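Local coordinates for protein transcriptional regulator, TetR family (Cytophaga hutchinsonii, PDB 3EUP) that probably regulates transcription as a dimer, binding DNA through helix-turn-helix domains and sensing a small ligand, as is usual for the TetR family, at residues 5-10 with 45-50; 27-32 with 53-58; 62-67 with 125-130; 93-98 with 180-185; 137-142 with 163-168. All coordinates share one frame; numbering follows the deposited sequence.

Contact 1 (5-10 with 45-50); sequences ELSKSD and KGSIYG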
# COMPACT_ATOMS: atom_id res chain seq x y z
N GLU A 5 -13.30 -35.32 13.32
CA GLU A 5 -13.87 -35.92 12.12
C GLU A 5 -15.19 -35.24 11.73
O GLU A 5 -15.38 -34.86 10.59
CB GLU A 5 -14.11 -37.41 12.37
CG GLU A 5 -12.84 -38.21 12.62
CD GLU A 5 -13.04 -39.47 13.51
OE1 GLU A 5 -14.19 -39.93 13.77
OE2 GLU A 5 -11.99 -39.99 13.95
N LEU A 6 -16.09 -35.10 12.70
CA LEU A 6 -17.44 -34.58 12.46
C LEU A 6 -17.48 -33.11 12.02
O LEU A 6 -18.36 -32.73 11.25
CB LEU A 6 -18.30 -34.79 13.69
CG LEU A 6 -18.58 -36.26 13.94
CD1 LEU A 6 -19.07 -36.45 15.34
CD2 LEU A 6 -19.59 -36.80 12.92
N SER A 7 -16.53 -32.31 12.48
CA SER A 7 -16.55 -30.88 12.18
C SER A 7 -15.82 -30.57 10.88
O SER A 7 -15.83 -29.43 10.43
CB SER A 7 -16.00 -30.07 13.34
OG SER A 7 -14.67 -30.45 13.59
N LYS A 8 -15.20 -31.58 10.27
CA LYS A 8 -14.66 -31.45 8.91
C LYS A 8 -15.79 -31.48 7.88
O LYS A 8 -16.46 -32.49 7.74
CB LYS A 8 -13.67 -32.59 8.58
CG LYS A 8 -13.14 -32.50 7.13
CD LYS A 8 -12.07 -33.55 6.85
CE LYS A 8 -11.14 -33.13 5.71
NZ LYS A 8 -9.73 -33.63 5.94
N SER A 9 -15.98 -30.38 7.17
CA SER A 9 -17.05 -30.27 6.17
C SER A 9 -16.96 -28.93 5.44
O SER A 9 -16.45 -27.97 5.98
CB SER A 9 -18.43 -30.38 6.81
OG SER A 9 -18.91 -29.13 7.26
N ASP A 10 -17.50 -28.86 4.23
CA ASP A 10 -17.42 -27.62 3.43
C ASP A 10 -18.08 -26.43 4.11
O ASP A 10 -17.61 -25.31 3.99
CB ASP A 10 -18.10 -27.81 2.07
CG ASP A 10 -17.37 -28.81 1.17
OD1 ASP A 10 -16.15 -29.01 1.32
OD2 ASP A 10 -18.04 -29.38 0.30
N LYS A 45 -9.60 -25.45 18.63
CA LYS A 45 -8.43 -25.67 17.78
C LYS A 45 -8.60 -26.92 16.94
O LYS A 45 -8.15 -26.97 15.79
CB LYS A 45 -7.20 -25.82 18.66
CG LYS A 45 -5.94 -26.19 17.88
CD LYS A 45 -4.67 -26.19 18.74
CE LYS A 45 -3.68 -27.27 18.27
NZ LYS A 45 -2.27 -27.03 18.70
N GLY A 46 -9.21 -27.95 17.53
CA GLY A 46 -9.51 -29.20 16.85
C GLY A 46 -10.45 -29.08 15.67
O GLY A 46 -10.23 -29.72 14.65
N SER A 47 -11.51 -28.28 15.80
CA SER A 47 -12.41 -28.05 14.67
C SER A 47 -11.71 -27.26 13.57
O SER A 47 -11.83 -27.60 12.41
CB SER A 47 -13.67 -27.30 15.10
OG SER A 47 -14.34 -28.05 16.08
N ILE A 48 -11.01 -26.20 13.93
CA ILE A 48 -10.31 -25.40 12.95
C ILE A 48 -9.31 -26.27 12.16
O ILE A 48 -9.36 -26.37 10.94
CB ILE A 48 -9.61 -24.23 13.61
CG1 ILE A 48 -10.63 -23.23 14.16
CG2 ILE A 48 -8.68 -23.54 12.62
CD1 ILE A 48 -10.03 -22.12 15.00
N TYR A 49 -8.44 -26.97 12.88
CA TYR A 49 -7.38 -27.70 12.18
C TYR A 49 -7.80 -29.10 11.73
O TYR A 49 -6.99 -29.86 11.24
CB TYR A 49 -6.06 -27.65 12.96
CG TYR A 49 -5.50 -26.22 12.97
CD1 TYR A 49 -5.39 -25.46 11.79
CD2 TYR A 49 -5.12 -25.60 14.16
CE1 TYR A 49 -4.90 -24.12 11.79
CE2 TYR A 49 -4.63 -24.28 14.19
CZ TYR A 49 -4.51 -23.54 13.01
OH TYR A 49 -4.04 -22.25 13.06
N GLY A 50 -9.09 -29.39 11.84
CA GLY A 50 -9.69 -30.52 11.15
C GLY A 50 -10.22 -30.14 9.78
O GLY A 50 -10.61 -31.00 9.01
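S7 OG is the polar atom around which this contact gathers: it is hydrogen-bonded to M3 O and more weakly to K4 O in its own helix, and it lies 3.5 Å from S47 OG across the gap. That last pair is a weak bond at best, since the S47 proton may turn to another acceptor. The S7 hydroxyl sits between its backbone N and carbonyl carbon (chi1 60°), which sets OG over the start of the S47 side chain, 3.5 Å from S47 CA and 3.6 Å from S47 CB. Serine suits both positions, since a small side chain lets the backbones come to 5.6 Å between S7 CA and S47 CA. Helix 45-48 follows helix 34-41 as the second helix of the helix-turn-helix, the recognition helix in TetR-family proteins, so helix 2-7 packs here against the probable DNA-reading element. Just after helix 2-7, K8 lays its methylene chain alongside the G50 carbonyl, with K8 CB and G50 O 3.5 Å apart and K8 CD and G50 O 3.6 Å apart. This is aliphatic packing, and the whole chain to NZ runs beside the oxygen. Glycine fits at position 50, where a side chain would point at S7 and be crowded by G46 O. N51 ties the two segments together as well: its ND2 donates to both S7 O and S47 O, and its OD1 accepts from S9 N. S9 is the N-cap residue of helix 10-31, and its hydroxyl is hydrogen-bonded to T12 OG1.

Contact 2 (27-32 with 53-58); sequences KGLAGT and ENKEAV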
# COMPACT_ATOMS: atom_id res chain seq x y z
N LYS A 27 -4.89 -8.02 11.13
CA LYS A 27 -3.72 -8.38 11.94
C LYS A 27 -2.59 -9.04 11.14
O LYS A 27 -1.45 -9.12 11.62
CB LYS A 27 -4.13 -9.31 13.06
CG LYS A 27 -5.13 -8.71 14.02
CD LYS A 27 -5.25 -9.59 15.28
CE LYS A 27 -5.79 -8.82 16.48
NZ LYS A 27 -5.82 -9.69 17.69
N GLY A 28 -2.90 -9.53 9.94
CA GLY A 28 -1.88 -10.19 9.15
C GLY A 28 -1.65 -11.61 9.62
O GLY A 28 -2.20 -12.04 10.60
N LEU A 29 -0.87 -12.36 8.88
CA LEU A 29 -0.59 -13.75 9.25
C LEU A 29 0.22 -13.77 10.56
O LEU A 29 -0.12 -14.49 11.49
CB LEU A 29 0.12 -14.46 8.10
CG LEU A 29 0.71 -15.85 8.37
CD1 LEU A 29 -0.40 -16.91 8.63
CD2 LEU A 29 1.70 -16.27 7.23
N ALA A 30 1.24 -12.91 10.67
CA ALA A 30 2.09 -12.89 11.90
C ALA A 30 1.32 -12.41 13.11
O ALA A 30 1.56 -12.89 14.20
CB ALA A 30 3.37 -12.04 11.71
N GLY A 31 0.40 -11.47 12.95
CA GLY A 31 -0.31 -10.94 14.09
C GLY A 31 -1.54 -11.75 14.52
O GLY A 31 -2.17 -11.46 15.54
N THR A 32 -1.90 -12.76 13.73
CA THR A 32 -3.10 -13.53 14.02
C THR A 32 -2.68 -14.77 14.76
O THR A 32 -1.91 -15.56 14.23
CB THR A 32 -3.87 -13.86 12.72
OG1 THR A 32 -4.34 -12.63 12.13
CG2 THR A 32 -5.08 -14.77 13.01
N GLU A 53 -4.99 -27.51 7.17
CA GLU A 53 -3.71 -28.05 7.60
C GLU A 53 -3.09 -27.24 8.72
O GLU A 53 -2.71 -27.78 9.75
CB GLU A 53 -2.75 -28.12 6.40
CG GLU A 53 -1.36 -28.73 6.71
CD GLU A 53 -1.38 -30.18 7.23
OE1 GLU A 53 -2.31 -30.95 6.89
OE2 GLU A 53 -0.43 -30.55 7.97
N ASN A 54 -2.97 -25.94 8.51
CA ASN A 54 -2.32 -25.07 9.46
C ASN A 54 -2.82 -23.65 9.27
O ASN A 54 -3.67 -23.39 8.40
CB ASN A 54 -0.82 -25.10 9.24
CG ASN A 54 -0.44 -24.91 7.78
OD1 ASN A 54 -0.91 -23.99 7.13
ND2 ASN A 54 0.41 -25.79 7.26
N LYS A 55 -2.30 -22.74 10.09
CA LYS A 55 -2.74 -21.35 10.07
C LYS A 55 -2.53 -20.73 8.69
O LYS A 55 -3.34 -19.90 8.25
CB LYS A 55 -1.99 -20.53 11.12
CG LYS A 55 -2.43 -19.06 11.13
CD LYS A 55 -2.00 -18.33 12.37
CE LYS A 55 -0.51 -18.22 12.44
NZ LYS A 55 -0.10 -16.93 13.05
N GLU A 56 -1.43 -21.12 8.04
CA GLU A 56 -1.10 -20.59 6.73
C GLU A 56 -2.14 -20.96 5.69
O GLU A 56 -2.48 -20.13 4.86
CB GLU A 56 0.32 -21.02 6.27
CG GLU A 56 0.49 -21.08 4.76
CD GLU A 56 1.93 -21.26 4.29
OE1 GLU A 56 2.86 -21.24 5.16
OE2 GLU A 56 2.13 -21.36 3.04
N ALA A 57 -2.63 -22.19 5.71
CA ALA A 57 -3.72 -22.62 4.84
C ALA A 57 -4.99 -21.77 5.10
O ALA A 57 -5.69 -21.41 4.16
CB ALA A 57 -4.05 -24.11 5.02
N VAL A 58 -5.24 -21.42 6.36
CA VAL A 58 -6.37 -20.54 6.69
C VAL A 58 -6.15 -19.13 6.12
O VAL A 58 -7.06 -18.56 5.55
CB VAL A 58 -6.64 -20.44 8.21
CG1 VAL A 58 -7.93 -19.65 8.44
CG2 VAL A 58 -6.66 -21.84 8.88
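L29 lays its CD1 methyl across the aliphatic stem of K55, 3.9 Å from K55 CG and 4.0 Å from K55 CE, and the same methyl reaches to 4.2 Å from E56 CA. The leucine has CG anti to its backbone N (chi1 170°), which carries the branch from the end of helix 10-31 to the first turn of helix 55-78. K55 runs past it, then turns about CG-CD (chi3 66°) and delivers its ammonium to two backbone oxygens. K55 NZ donates to T32 O at 2.6 Å, almost in line with the C=O bond, and to L29 O at 2.9 Å from a direction tilted 25° out of the carbonyl plane. A lysine suits this place because carbonyls at and just past a helix end are poorly used by the helix itself, and its long stem can remain apolar beside a leucine. The contact thus joins the first long helix of the DNA-binding domain to the long helix after the helix-turn-helix, as in TetR-type folds. T32 secures the receiving end, its OG1 donating to G28 O at 2.7 Å. At the other side, N54 is the N-cap of helix 55-78, OD1 accepting from A57 N. E116 takes the amides of L29 and A30 on its carboxylate, and A30 meets G31 of the second subunit.

Contact 3 (62-67 with 125-130); sequences AFDYNW and RKKAGE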
# COMPACT_ATOMS: atom_id res chain seq x y z
N ALA A 62 -8.43 -17.20 3.46
CA ALA A 62 -8.90 -15.84 3.82
C ALA A 62 -8.61 -14.83 2.73
O ALA A 62 -9.47 -14.03 2.41
CB ALA A 62 -8.28 -15.34 5.15
N PHE A 63 -7.40 -14.86 2.18
CA PHE A 63 -7.06 -13.94 1.11
C PHE A 63 -7.97 -14.18 -0.09
O PHE A 63 -8.56 -13.24 -0.63
CB PHE A 63 -5.59 -14.06 0.67
CG PHE A 63 -5.29 -13.22 -0.53
CD1 PHE A 63 -5.05 -11.88 -0.39
CD2 PHE A 63 -5.39 -13.75 -1.81
CE1 PHE A 63 -4.83 -11.05 -1.50
CE2 PHE A 63 -5.19 -12.93 -2.94
CZ PHE A 63 -4.90 -11.59 -2.78
N ASP A 64 -8.13 -15.44 -0.50
CA ASP A 64 -9.04 -15.74 -1.62
C ASP A 64 -10.46 -15.24 -1.36
O ASP A 64 -11.08 -14.69 -2.25
CB ASP A 64 -9.06 -17.23 -1.94
CG ASP A 64 -7.75 -17.70 -2.60
OD1 ASP A 64 -6.97 -16.86 -3.09
OD2 ASP A 64 -7.49 -18.93 -2.61
N TYR A 65 -10.94 -15.35 -0.13
CA TYR A 65 -12.30 -14.84 0.18
C TYR A 65 -12.38 -13.29 0.19
O TYR A 65 -13.29 -12.69 -0.36
CB TYR A 65 -12.79 -15.40 1.52
CG TYR A 65 -14.08 -14.81 2.03
CD1 TYR A 65 -15.28 -15.47 1.83
CD2 TYR A 65 -14.08 -13.64 2.78
CE1 TYR A 65 -16.45 -14.97 2.31
CE2 TYR A 65 -15.30 -13.10 3.27
CZ TYR A 65 -16.46 -13.79 3.04
OH TYR A 65 -17.68 -13.32 3.50
N ASN A 66 -11.42 -12.66 0.84
CA ASN A 66 -11.34 -11.19 0.91
C ASN A 66 -11.25 -10.50 -0.44
O ASN A 66 -12.04 -9.58 -0.75
CB ASN A 66 -10.16 -10.77 1.80
CG ASN A 66 -10.49 -10.87 3.28
OD1 ASN A 66 -9.61 -11.08 4.12
ND2 ASN A 66 -11.76 -10.74 3.60
N TRP A 67 -10.31 -10.97 -1.24
CA TRP A 67 -10.14 -10.47 -2.58
C TRP A 67 -11.30 -10.94 -3.48
O TRP A 67 -11.76 -10.17 -4.31
CB TRP A 67 -8.77 -10.86 -3.12
CG TRP A 67 -8.53 -10.28 -4.46
CD1 TRP A 67 -8.44 -10.96 -5.64
CD2 TRP A 67 -8.43 -8.89 -4.78
NE1 TRP A 67 -8.23 -10.08 -6.67
CE2 TRP A 67 -8.23 -8.80 -6.17
CE3 TRP A 67 -8.45 -7.72 -4.02
CZ2 TRP A 67 -8.05 -7.59 -6.81
CZ3 TRP A 67 -8.27 -6.51 -4.66
CH2 TRP A 67 -8.06 -6.46 -6.04
N ARG A 125 2.72 -13.87 -1.57
CA ARG A 125 3.15 -12.85 -2.50
C ARG A 125 2.68 -13.22 -3.89
O ARG A 125 2.17 -12.39 -4.64
CB ARG A 125 4.68 -12.71 -2.47
CG ARG A 125 5.22 -11.40 -3.01
CD ARG A 125 5.22 -11.29 -4.48
NE ARG A 125 6.01 -12.35 -5.10
CZ ARG A 125 5.93 -12.71 -6.38
NH1 ARG A 125 5.09 -12.11 -7.22
NH2 ARG A 125 6.72 -13.68 -6.82
N LYS A 126 2.86 -14.49 -4.25
CA LYS A 126 2.44 -14.94 -5.56
C LYS A 126 0.94 -14.75 -5.77
O LYS A 126 0.52 -14.39 -6.84
CB LYS A 126 2.91 -16.39 -5.85
CG LYS A 126 4.42 -16.40 -6.14
CD LYS A 126 5.07 -17.84 -6.10
CE LYS A 126 6.59 -17.80 -6.48
NZ LYS A 126 7.23 -19.16 -6.33
N LYS A 127 0.13 -15.01 -4.75
CA LYS A 127 -1.30 -14.78 -4.85
C LYS A 127 -1.58 -13.33 -5.10
O LYS A 127 -2.44 -13.01 -5.92
CB LYS A 127 -2.06 -15.18 -3.59
CG LYS A 127 -1.89 -16.62 -3.15
CD LYS A 127 -2.83 -17.55 -3.79
CE LYS A 127 -4.13 -17.60 -3.02
NZ LYS A 127 -4.97 -18.74 -3.56
N ALA A 128 -0.86 -12.45 -4.42
CA ALA A 128 -1.09 -11.00 -4.60
C ALA A 128 -0.72 -10.57 -6.01
O ALA A 128 -1.43 -9.79 -6.64
CB ALA A 128 -0.34 -10.18 -3.54
N GLY A 129 0.39 -11.09 -6.52
CA GLY A 129 0.81 -10.81 -7.88
C GLY A 129 -0.17 -11.27 -8.94
O GLY A 129 -0.53 -10.52 -9.85
N GLU A 130 -0.65 -12.50 -8.78
CA GLU A 130 -1.70 -13.02 -9.68
C GLU A 130 -2.94 -12.10 -9.59
O GLU A 130 -3.56 -11.78 -10.61
CB GLU A 130 -2.10 -14.45 -9.31
CG GLU A 130 -1.02 -15.51 -9.47
CD GLU A 130 -1.53 -16.94 -9.11
OE1 GLU A 130 -2.05 -17.17 -7.96
OE2 GLU A 130 -1.46 -17.83 -10.01
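K127 begins with CB against the F63 ring, 3.9 Å from F63 CE2. The chain then folds twice, at chi2 (-87°) and chi3 (-86°), turning away from the ring and bringing CE and NZ round to the carboxylate of D64, whose side chain it meets at about a right angle. There K127 NZ makes a salt bridge, donating to the syn lone pair of D64 OD2 at 2.7 Å and, more weakly, to D64 OD1 at 2.8 Å. The flexible lysine can thus pack on an aromatic at its root and still place its charge at the margin of the contact. Replacing D64 by an alanine would probably leave the K127 ammonium without its acidic mate and free its bent chain to swing away. Deeper in, F63 CZ approaches A128 CA at 4.3 Å; the small alanine admits the ring, which is also packed by A131 and by T113 of helix 109-117. Segments 62-67 and 125-130 run nearly parallel, their axes 21° apart and 11.3 Å at closest approach. Here the long helix after the helix-turn-helix packs on the regulatory domain, a topology typical of the TetR fold.

Contact 4 (93-98 with 180-185); sequences SMYNDA and KNRAYS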
# COMPACT_ATOMS: atom_id res chain seq x y z
N SER A 93 -16.82 4.69 -5.54
CA SER A 93 -18.05 4.36 -4.85
C SER A 93 -17.82 3.02 -4.13
O SER A 93 -18.26 2.86 -2.99
CB SER A 93 -19.26 4.34 -5.80
OG SER A 93 -19.35 3.09 -6.42
N MET A 94 -17.06 2.11 -4.72
CA MET A 94 -16.80 0.85 -4.06
C MET A 94 -16.08 1.04 -2.71
O MET A 94 -16.44 0.39 -1.72
CB MET A 94 -16.03 -0.08 -4.98
CG MET A 94 -15.81 -1.47 -4.42
SD MET A 94 -14.86 -2.53 -5.58
CE MET A 94 -15.07 -1.66 -7.21
N TYR A 95 -15.09 1.95 -2.66
CA TYR A 95 -14.29 2.11 -1.45
C TYR A 95 -14.90 3.08 -0.44
O TYR A 95 -14.76 2.88 0.75
CB TYR A 95 -12.84 2.56 -1.76
CG TYR A 95 -11.96 2.69 -0.52
CD1 TYR A 95 -11.48 1.56 0.13
CD2 TYR A 95 -11.64 3.93 0.01
CE1 TYR A 95 -10.67 1.66 1.26
CE2 TYR A 95 -10.87 4.06 1.16
CZ TYR A 95 -10.38 2.93 1.76
OH TYR A 95 -9.60 3.00 2.88
N ASN A 96 -15.56 4.14 -0.91
CA ASN A 96 -16.09 5.16 -0.01
C ASN A 96 -17.55 5.01 0.43
O ASN A 96 -17.94 5.60 1.44
CB ASN A 96 -15.94 6.57 -0.62
CG ASN A 96 -14.48 6.93 -0.96
OD1 ASN A 96 -14.07 7.07 -2.14
ND2 ASN A 96 -13.69 7.11 0.09
N ASP A 97 -18.39 4.29 -0.33
CA ASP A 97 -19.85 4.27 -0.01
C ASP A 97 -20.12 3.55 1.29
O ASP A 97 -19.37 2.65 1.66
CB ASP A 97 -20.69 3.62 -1.13
CG ASP A 97 -20.89 4.53 -2.36
OD1 ASP A 97 -20.50 5.72 -2.34
OD2 ASP A 97 -21.44 4.05 -3.36
N ALA A 98 -21.20 3.94 1.99
CA ALA A 98 -21.59 3.28 3.23
C ALA A 98 -20.38 3.16 4.17
O ALA A 98 -20.17 2.13 4.84
CB ALA A 98 -22.23 1.92 2.95
N LYS A 180 -6.90 8.92 7.73
CA LYS A 180 -8.32 8.80 8.16
C LYS A 180 -9.21 9.89 7.57
O LYS A 180 -10.29 10.20 8.11
CB LYS A 180 -8.47 8.83 9.70
CG LYS A 180 -7.79 7.66 10.42
CD LYS A 180 -7.84 7.85 11.95
CE LYS A 180 -8.88 6.99 12.64
NZ LYS A 180 -8.92 7.31 14.13
N ASN A 181 -8.79 10.50 6.47
CA ASN A 181 -9.55 11.61 5.94
C ASN A 181 -9.86 11.37 4.47
O ASN A 181 -8.98 11.54 3.64
CB ASN A 181 -8.76 12.88 6.12
CG ASN A 181 -9.53 14.10 5.69
OD1 ASN A 181 -10.48 13.99 4.94
ND2 ASN A 181 -9.12 15.27 6.18
N ARG A 182 -11.10 11.04 4.17
CA ARG A 182 -11.52 10.76 2.79
C ARG A 182 -11.37 11.95 1.84
O ARG A 182 -11.37 11.75 0.64
CB ARG A 182 -12.97 10.28 2.76
CG ARG A 182 -13.15 8.87 3.32
CD ARG A 182 -14.62 8.39 3.26
NE ARG A 182 -14.75 7.19 4.07
CZ ARG A 182 -14.32 5.98 3.75
NH1 ARG A 182 -13.69 5.74 2.59
NH2 ARG A 182 -14.51 4.99 4.59
N ALA A 183 -11.26 13.17 2.37
CA ALA A 183 -11.08 14.34 1.50
C ALA A 183 -9.72 14.23 0.81
O ALA A 183 -9.53 14.68 -0.32
CB ALA A 183 -11.16 15.63 2.31
N TYR A 184 -8.74 13.64 1.48
CA TYR A 184 -7.43 13.58 0.86
C TYR A 184 -7.43 12.51 -0.23
O TYR A 184 -6.89 12.74 -1.29
CB TYR A 184 -6.34 13.30 1.90
CG TYR A 184 -6.22 14.33 2.98
CD1 TYR A 184 -6.46 15.69 2.75
CD2 TYR A 184 -5.84 13.95 4.24
CE1 TYR A 184 -6.33 16.62 3.77
CE2 TYR A 184 -5.72 14.87 5.26
CZ TYR A 184 -5.95 16.19 5.02
OH TYR A 184 -5.77 17.03 6.09
N SER A 185 -8.00 11.34 0.05
CA SER A 185 -8.07 10.30 -0.96
C SER A 185 -9.01 10.73 -2.10
O SER A 185 -8.80 10.33 -3.25
CB SER A 185 -8.45 8.95 -0.34
OG SER A 185 -9.54 9.09 0.58
O HOH W 1 -13.32 2.78 3.23
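Y95, the first residue of helix 91-96 to meet the other segment, directs its ring toward R182 within the all-helical regulatory domain of the TetR fold, where helix 182-197 starts after a tight turn from helix 158-179. With its CG anti to the backbone N (chi1 -178°), the ring brings CE2 to 3.6 Å from R182 NH1; the ring and guanidinium planes stand 61° apart, crossing without stacking. A water completes the link: it donates to Y95 O at 2.9 Å and accepts from R182 NH2 at 2.9 Å, and it lies over a face of the tyrosine ring, toward the rim. F103 meets the same ring edge-to-face. N96 comes next, its side chain running past that of R182 in the opposite direction with the amide plane perpendicular to the guanidinium and N96 CB 4.0 Å from R182 NH1. Arginine suits this site because an extended chain with a broad, many-donor end can span from the new helix to the end of the other. R182 NH2 also forms a salt bridge with D99. A leucine in place of R182 is likely to leave D99 without its counter-charge and the water without the donor it accepts from. The helix that presents R182 is itself capped by N181, whose OD1 accepts from A183 N at 2.8 Å.

Contact 5 (137-142 with 163-168); sequences KNLVTI and FSMIAL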
# COMPACT_ATOMS: atom_id res chain seq x y z
N LYS A 137 -5.62 -7.34 -16.32
CA LYS A 137 -6.13 -7.94 -17.55
C LYS A 137 -7.59 -7.59 -17.79
O LYS A 137 -8.01 -7.33 -18.92
CB LYS A 137 -5.92 -9.47 -17.55
CG LYS A 137 -4.75 -9.93 -18.43
CD LYS A 137 -4.09 -11.30 -18.00
CE LYS A 137 -3.58 -11.28 -16.54
NZ LYS A 137 -2.86 -12.52 -16.10
N ASN A 138 -8.37 -7.58 -16.73
CA ASN A 138 -9.75 -7.11 -16.81
C ASN A 138 -9.84 -5.68 -17.26
O ASN A 138 -10.68 -5.35 -18.08
CB ASN A 138 -10.46 -7.27 -15.49
CG ASN A 138 -10.76 -8.72 -15.16
OD1 ASN A 138 -10.60 -9.16 -14.03
ND2 ASN A 138 -11.21 -9.47 -16.16
N LEU A 139 -8.99 -4.82 -16.74
CA LEU A 139 -9.02 -3.42 -17.10
C LEU A 139 -8.69 -3.23 -18.58
O LEU A 139 -9.38 -2.49 -19.29
CB LEU A 139 -8.06 -2.58 -16.24
CG LEU A 139 -8.36 -2.42 -14.75
CD1 LEU A 139 -7.27 -1.53 -14.09
CD2 LEU A 139 -9.77 -1.86 -14.45
N VAL A 140 -7.63 -3.90 -19.04
CA VAL A 140 -7.28 -3.91 -20.45
C VAL A 140 -8.48 -4.37 -21.35
O VAL A 140 -8.81 -3.73 -22.35
CB VAL A 140 -6.00 -4.74 -20.71
CG1 VAL A 140 -4.80 -4.16 -19.94
CG2 VAL A 140 -6.17 -6.16 -20.30
N THR A 141 -9.18 -5.41 -20.93
CA THR A 141 -10.37 -5.88 -21.68
C THR A 141 -11.43 -4.79 -21.79
O THR A 141 -12.00 -4.58 -22.88
CB THR A 141 -10.97 -7.09 -21.02
OG1 THR A 141 -9.97 -8.11 -21.02
CG2 THR A 141 -12.21 -7.60 -21.78
N ILE A 142 -11.70 -4.09 -20.68
CA ILE A 142 -12.65 -2.97 -20.69
C ILE A 142 -12.17 -1.83 -21.59
O ILE A 142 -12.94 -1.31 -22.43
CB ILE A 142 -12.93 -2.45 -19.28
CG1 ILE A 142 -13.76 -3.48 -18.51
CG2 ILE A 142 -13.65 -1.10 -19.34
CD1 ILE A 142 -13.85 -3.24 -16.97
N PHE A 163 -2.24 -0.19 -15.46
CA PHE A 163 -1.37 -0.21 -14.27
C PHE A 163 -1.48 1.10 -13.50
O PHE A 163 -1.48 1.07 -12.30
CB PHE A 163 0.10 -0.53 -14.56
CG PHE A 163 0.38 -2.00 -14.74
CD1 PHE A 163 0.15 -2.89 -13.71
CD2 PHE A 163 0.88 -2.48 -15.94
CE1 PHE A 163 0.39 -4.23 -13.87
CE2 PHE A 163 1.14 -3.84 -16.12
CZ PHE A 163 0.91 -4.72 -15.08
N SER A 164 -1.63 2.22 -14.18
CA SER A 164 -1.75 3.51 -13.50
C SER A 164 -3.02 3.64 -12.69
O SER A 164 -3.00 4.26 -11.63
CB SER A 164 -1.66 4.66 -14.48
OG SER A 164 -0.44 4.55 -15.20
N MET A 165 -4.11 3.07 -13.19
CA MET A 165 -5.41 3.04 -12.50
C MET A 165 -5.25 2.31 -11.19
O MET A 165 -5.69 2.79 -10.15
CB MET A 165 -6.50 2.31 -13.36
CG MET A 165 -7.03 3.05 -14.62
SD MET A 165 -8.24 2.06 -15.61
CE MET A 165 -9.49 1.87 -14.32
N ILE A 166 -4.63 1.13 -11.27
CA ILE A 166 -4.36 0.30 -10.11
C ILE A 166 -3.54 1.04 -9.09
O ILE A 166 -3.88 1.08 -7.92
CB ILE A 166 -3.71 -1.03 -10.54
CG1 ILE A 166 -4.76 -1.88 -11.29
CG2 ILE A 166 -3.12 -1.78 -9.30
CD1 ILE A 166 -4.23 -3.16 -12.00
N ALA A 167 -2.51 1.73 -9.55
CA ALA A 167 -1.70 2.53 -8.67
C ALA A 167 -2.51 3.60 -8.00
O ALA A 167 -2.37 3.85 -6.81
CB ALA A 167 -0.50 3.15 -9.43
N LEU A 168 -3.33 4.28 -8.78
CA LEU A 168 -4.11 5.36 -8.24
C LEU A 168 -5.14 4.90 -7.21
O LEU A 168 -5.35 5.58 -6.21
CB LEU A 168 -4.79 6.14 -9.35
CG LEU A 168 -3.91 7.12 -10.14
CD1 LEU A 168 -4.73 7.65 -11.37
CD2 LEU A 168 -3.42 8.23 -9.23
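Segments 137-142 and 163-168 approach most closely at L139 CA and M165 CA, 8.7 Å apart, and apolar side chains close the space between them. L139 is the chief contributor. Its two methyls divide the work: CD2 meets M165 CE end to end at 3.7 Å, while CD1 lies against I166 CG1 at 3.8 Å and also comes to 4.0 Å from M165 SD. Leucine suits this place because its branched end can touch two neighbours on the facing helix at once. M165 gets its terminal methyl there by curling at the thioether (chi3 61°), which turns CE onto the end of the leucine. I166 crosses obliquely, offering its longer branch, CG1 and CD1, to L139 CD1, with CG1 anti to the carbonyl carbon (chi1 -69°). All three residues are buried and the contact is purely apolar, as expected of a helix-bundle interior in the regulatory domain. Around it, helix 84-88 places L88 against both L139 and M165, I132 and W135 of helix 122-148 pack on I166, and helix 182-197 brings L192 and L195 to M165. Helix 158-179 also faces the second subunit, where I166 packs on I175 of that chain and L168 on its counterpart, in the kind of helical dimer interface that TetR-family proteins form.

How the contacts relate
The contacts trace the chain from the DNA-binding end to the regulatory bundle. Contacts 1 and 2 lie in the helix-turn-helix region and touch through Y49, which packs on K55; both are partly buried and rely on backbone carbonyls and polar side chains. Contact 3 shares helix 55-78 with contact 2 and helix 122-148 with contact 5, bridging the domains with a mixture of aromatic packing and a peripheral salt bridge. Contact 4, also partly buried, uses water and charge where helix 182-197 starts, whereas contact 5, its centre about 20 Å from that of contact 4, is the fully buried, apolar one. Residues of contacts 2 to 5 also reach the second subunit; those of contact 1 do not.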